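Local structure of putative secreted cellulose binding protein (4OY7) at residues 2-7 / 172-177; 67-72 / 127-132. The protein is the oxidative domain of a copper-dependent lytic polysaccharide monooxygenase that probably cleaves the glycosidic bonds of cellulose to give C1-oxidised products. All blocks are in the same frame, centred on the assembly; numbering follows the deposited sequence.

Contact 1 (2-7 / 172-177); sequences GVAMMP and IFMQWV
M174 reaches from strand 168-178 to A4 of the N-terminal segment 2-7 with its extended side chain. M174 CB lies 5.7 Å from A4 CB and M174 CG 5.0 Å from the same atom, so the approach is made by the outer atoms. M174 SD is 4.2 Å from A4 CB, and the terminal M174 CE closes to 3.8 Å from it, meeting it tip to tip. Within its own strand, M174 CE also lies 3.8 Å from I172 CG2. The other branch of I172 runs to P7, its CD1 3.9 Å from P7 CG, where the two side chains cross at about a right angle. On the other side of M174, W176 has CG anti to its backbone N (chi1 -174°), which carries the indole to G2; G2 N sits at the ring edge, in plane, 3.9 Å from W176 CZ3. No hydrogen bond links the segments. M5 and M6 form a classic beta bulge opposite E103, and P7 follows through a cis peptide. The pattern is that of a beta-sandwich core, its two sheets packed face to face, with W176 at the end nearest the copper bound by H1 and H110.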
# COMPACT_ATOMS: atom_id res chain seq x y z
N GLY A 2 -0.35 -1.66 9.75
CA GLY A 2 -0.96 -2.33 8.63
C GLY A 2 -0.77 -1.54 7.34
O GLY A 2 -0.64 -0.31 7.36
N VAL A 3 -0.75 -2.30 6.25
CA VAL A 3 -0.89 -1.79 4.90
C VAL A 3 -1.91 -2.69 4.17
O VAL A 3 -2.37 -3.70 4.73
CB VAL A 3 0.45 -1.81 4.15
CG1 VAL A 3 1.42 -0.77 4.73
CG2 VAL A 3 1.05 -3.22 4.11
N ALA A 4 -2.28 -2.31 2.95
CA ALA A 4 -3.27 -3.00 2.20
C ALA A 4 -2.82 -4.45 1.93
O ALA A 4 -1.65 -4.69 1.59
CB ALA A 4 -3.55 -2.29 0.90
N MET A 5 -3.76 -5.39 2.10
CA MET A 5 -3.52 -6.78 1.75
C MET A 5 -4.20 -7.23 0.45
O MET A 5 -3.72 -8.16 -0.22
CB MET A 5 -3.97 -7.70 2.90
CG MET A 5 -3.22 -7.44 4.21
SD MET A 5 -4.01 -8.26 5.61
CE MET A 5 -3.64 -9.92 5.10
N MET A 6 -5.30 -6.58 0.08
CA MET A 6 -6.06 -6.91 -1.13
C MET A 6 -6.74 -5.63 -1.61
O MET A 6 -7.58 -5.11 -0.87
CB MET A 6 -7.16 -7.94 -0.82
CG MET A 6 -6.68 -9.38 -0.67
SD MET A 6 -7.95 -10.65 -0.97
CE MET A 6 -8.37 -10.29 -2.67
N PRO A 7 -6.30 -5.03 -2.76
CA PRO A 7 -5.07 -5.32 -3.54
C PRO A 7 -3.83 -4.99 -2.72
O PRO A 7 -3.72 -3.89 -2.16
CB PRO A 7 -5.17 -4.36 -4.74
CG PRO A 7 -5.97 -3.23 -4.22
CD PRO A 7 -7.00 -3.85 -3.30
N ILE A 172 -2.96 2.08 -6.41
CA ILE A 172 -3.89 2.54 -5.37
C ILE A 172 -3.06 2.88 -4.14
O ILE A 172 -2.38 2.02 -3.58
CB ILE A 172 -4.95 1.46 -5.03
CG1 ILE A 172 -5.91 1.28 -6.22
CG2 ILE A 172 -5.76 1.84 -3.80
CD1 ILE A 172 -6.73 0.02 -6.15
N PHE A 173 -3.15 4.14 -3.73
CA PHE A 173 -2.46 4.64 -2.53
C PHE A 173 -3.48 4.85 -1.44
O PHE A 173 -4.58 5.40 -1.69
CB PHE A 173 -1.79 5.99 -2.81
CG PHE A 173 -1.40 6.72 -1.58
CD1 PHE A 173 -0.34 6.26 -0.78
CD2 PHE A 173 -2.07 7.86 -1.19
CE1 PHE A 173 0.02 6.94 0.37
CE2 PHE A 173 -1.71 8.53 -0.03
CZ PHE A 173 -0.70 8.05 0.77
N MET A 174 -3.17 4.37 -0.23
CA MET A 174 -4.03 4.57 0.92
C MET A 174 -3.28 5.20 2.05
O MET A 174 -2.09 4.86 2.30
CB MET A 174 -4.67 3.28 1.40
CG MET A 174 -5.23 2.41 0.31
SD MET A 174 -6.17 1.03 1.00
CE MET A 174 -6.29 0.02 -0.47
N GLN A 175 -3.93 6.15 2.70
CA GLN A 175 -3.42 6.77 3.91
C GLN A 175 -4.40 6.45 5.03
O GLN A 175 -5.60 6.75 4.95
CB GLN A 175 -3.22 8.28 3.75
CG GLN A 175 -2.38 8.88 4.86
CD GLN A 175 -2.06 10.35 4.60
OE1 GLN A 175 -2.10 10.81 3.46
NE2 GLN A 175 -1.69 11.08 5.67
N TRP A 176 -3.88 5.76 6.04
CA TRP A 176 -4.65 5.39 7.20
C TRP A 176 -4.42 6.46 8.24
O TRP A 176 -3.31 6.58 8.78
CB TRP A 176 -4.19 4.03 7.74
CG TRP A 176 -5.00 3.48 8.86
CD1 TRP A 176 -6.23 3.90 9.30
CD2 TRP A 176 -4.65 2.34 9.67
NE1 TRP A 176 -6.65 3.11 10.35
CE2 TRP A 176 -5.70 2.15 10.59
CE3 TRP A 176 -3.54 1.47 9.70
CZ2 TRP A 176 -5.68 1.13 11.53
CZ3 TRP A 176 -3.52 0.49 10.63
CH2 TRP A 176 -4.59 0.30 11.52
N VAL A 177 -5.46 7.24 8.50
CA VAL A 177 -5.38 8.41 9.36
C VAL A 177 -6.05 8.09 10.68
O VAL A 177 -7.29 8.01 10.78
CB VAL A 177 -6.02 9.62 8.66
CG1 VAL A 177 -5.91 10.87 9.54
CG2 VAL A 177 -5.35 9.78 7.30

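Contact 2 (67-72 / 127-132); sequences TLCSAG and SELGWD
A leucine-on-indole CH-pi contact between L68 and W131 joins two loops flanking the beta-sandwich of this monooxygenase domain, one between strands 51-52 and 92-94, the other between 112-119 and 134-141. L68 CD2 stands over the centre of the six-membered ring of W131, 3.7 Å from its centroid and 9° off the normal. The second methyl, L68 CD1, lies toward the pyrrole part, 3.6 Å from W131 NE1. W131 CG is anti to the carbonyl carbon (chi1 -67°), which helps turn a ring face to L68. Alongside, L129 points its CD2 branch at C69 SG, 4.0 Å away, a sulfur tied by disulfide to C188 of strand 184-193. The backbones meet through one water: it accepts from L68 N and donates to L129 O, the latter bond 2.7 Å long. The turn carrying L68 closes on itself, since T67 O takes bonds from S70 N and G72 N on opposite faces of its carbonyl plane. With W131 NE1 hydrogen-bonded to V63 O and its backbone N to D65 OD1, the indole is held at both its ring and its main chain. The direct side-chain contacts are therefore apolar and dispersive, while the water bridges a backbone donor and an acceptor that are not directly bonded to each other.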
# COMPACT_ATOMS: atom_id res chain seq x y z
N THR A 67 7.74 9.88 -2.44
CA THR A 67 8.06 9.18 -1.18
C THR A 67 6.83 8.64 -0.47
O THR A 67 6.95 8.15 0.66
CB THR A 67 8.81 10.07 -0.19
OG1 THR A 67 7.93 11.05 0.37
CG2 THR A 67 9.97 10.71 -0.87
N LEU A 68 5.67 8.69 -1.13
CA LEU A 68 4.43 8.27 -0.47
C LEU A 68 4.52 6.83 0.03
O LEU A 68 4.02 6.50 1.11
CB LEU A 68 3.19 8.43 -1.38
CG LEU A 68 2.54 9.82 -1.37
CD1 LEU A 68 3.54 10.83 -1.93
CD2 LEU A 68 1.27 9.88 -2.20
N CYS A 69 5.15 5.96 -0.76
CA CYS A 69 5.13 4.52 -0.46
C CYS A 69 6.03 4.11 0.71
O CYS A 69 5.96 2.97 1.16
CB CYS A 69 5.46 3.68 -1.70
SG CYS A 69 4.45 4.11 -3.14
N SER A 70 6.83 5.06 1.18
CA SER A 70 7.66 4.86 2.37
C SER A 70 7.29 5.83 3.47
O SER A 70 8.12 6.09 4.37
CB SER A 70 9.14 5.02 2.02
OG SER A 70 9.44 6.35 1.61
N ALA A 71 6.08 6.41 3.43
CA ALA A 71 5.66 7.37 4.47
C ALA A 71 6.63 8.54 4.58
O ALA A 71 6.97 9.01 5.68
CB ALA A 71 5.53 6.68 5.81
N GLY A 72 7.09 9.04 3.45
CA GLY A 72 7.99 10.20 3.43
C GLY A 72 9.37 9.92 3.98
O GLY A 72 10.15 10.84 4.27
N SER A 127 6.93 6.42 -14.02
CA SER A 127 6.96 7.80 -13.57
C SER A 127 6.88 7.94 -12.06
O SER A 127 6.31 7.09 -11.37
CB SER A 127 5.78 8.55 -14.15
OG SER A 127 5.84 8.51 -15.56
N GLU A 128 7.42 9.05 -11.56
CA GLU A 128 7.29 9.39 -10.15
C GLU A 128 5.80 9.43 -9.75
O GLU A 128 4.96 9.91 -10.50
CB GLU A 128 7.92 10.75 -9.94
CG GLU A 128 7.90 11.22 -8.51
CD GLU A 128 8.53 12.58 -8.33
OE1 GLU A 128 8.44 13.12 -7.23
OE2 GLU A 128 9.14 13.11 -9.27
N LEU A 129 5.51 8.92 -8.56
CA LEU A 129 4.18 9.03 -7.94
C LEU A 129 4.12 10.29 -7.09
O LEU A 129 4.74 10.39 -6.02
CB LEU A 129 3.87 7.81 -7.09
CG LEU A 129 2.54 7.85 -6.37
CD1 LEU A 129 1.44 7.74 -7.43
CD2 LEU A 129 2.43 6.73 -5.36
N GLY A 130 3.41 11.30 -7.59
CA GLY A 130 3.18 12.52 -6.82
C GLY A 130 1.71 12.63 -6.42
O GLY A 130 0.83 11.97 -6.98
N TRP A 131 1.44 13.51 -5.46
CA TRP A 131 0.07 13.85 -5.09
C TRP A 131 -0.77 14.30 -6.30
O TRP A 131 -1.94 13.97 -6.38
CB TRP A 131 0.06 14.92 -3.97
CG TRP A 131 0.60 14.40 -2.67
CD1 TRP A 131 1.86 14.57 -2.18
CD2 TRP A 131 -0.08 13.55 -1.74
NE1 TRP A 131 2.00 13.92 -0.99
CE2 TRP A 131 0.82 13.30 -0.67
CE3 TRP A 131 -1.37 13.03 -1.65
CZ2 TRP A 131 0.47 12.51 0.42
CZ3 TRP A 131 -1.71 12.24 -0.57
CH2 TRP A 131 -0.80 12.00 0.45
N ASP A 132 -0.20 15.04 -7.24
CA ASP A 132 -1.01 15.48 -8.40
C ASP A 132 -1.26 14.39 -9.44
O ASP A 132 -1.90 14.63 -10.45
CB ASP A 132 -0.43 16.75 -9.05
CG ASP A 132 0.82 16.51 -9.85
OD1 ASP A 132 1.45 15.44 -9.72
OD2 ASP A 132 1.21 17.43 -10.63
O HOH W 1 5.28 8.69 -3.99

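Overall arrangement
Contact 2 is nested within the loop closed by contact 1: the order along the chain is 2-7, 67-72, 127-132, 172-177. Their centres lie about 14 Å apart, contact 1 near the centre of the chain and contact 2 in loops flanking the sandwich, away from the copper. Strand 168-178 connects them. I172, M174 and W176 face the sheet containing 4-6, whereas F173 and Q175 extend from its other face to the loops, F173 touching L68 and both touching W131. One strand thus carries continuous packing from the sandwich interior beside the copper site to the flanking loops, uniting parts of the domain distant in sequence.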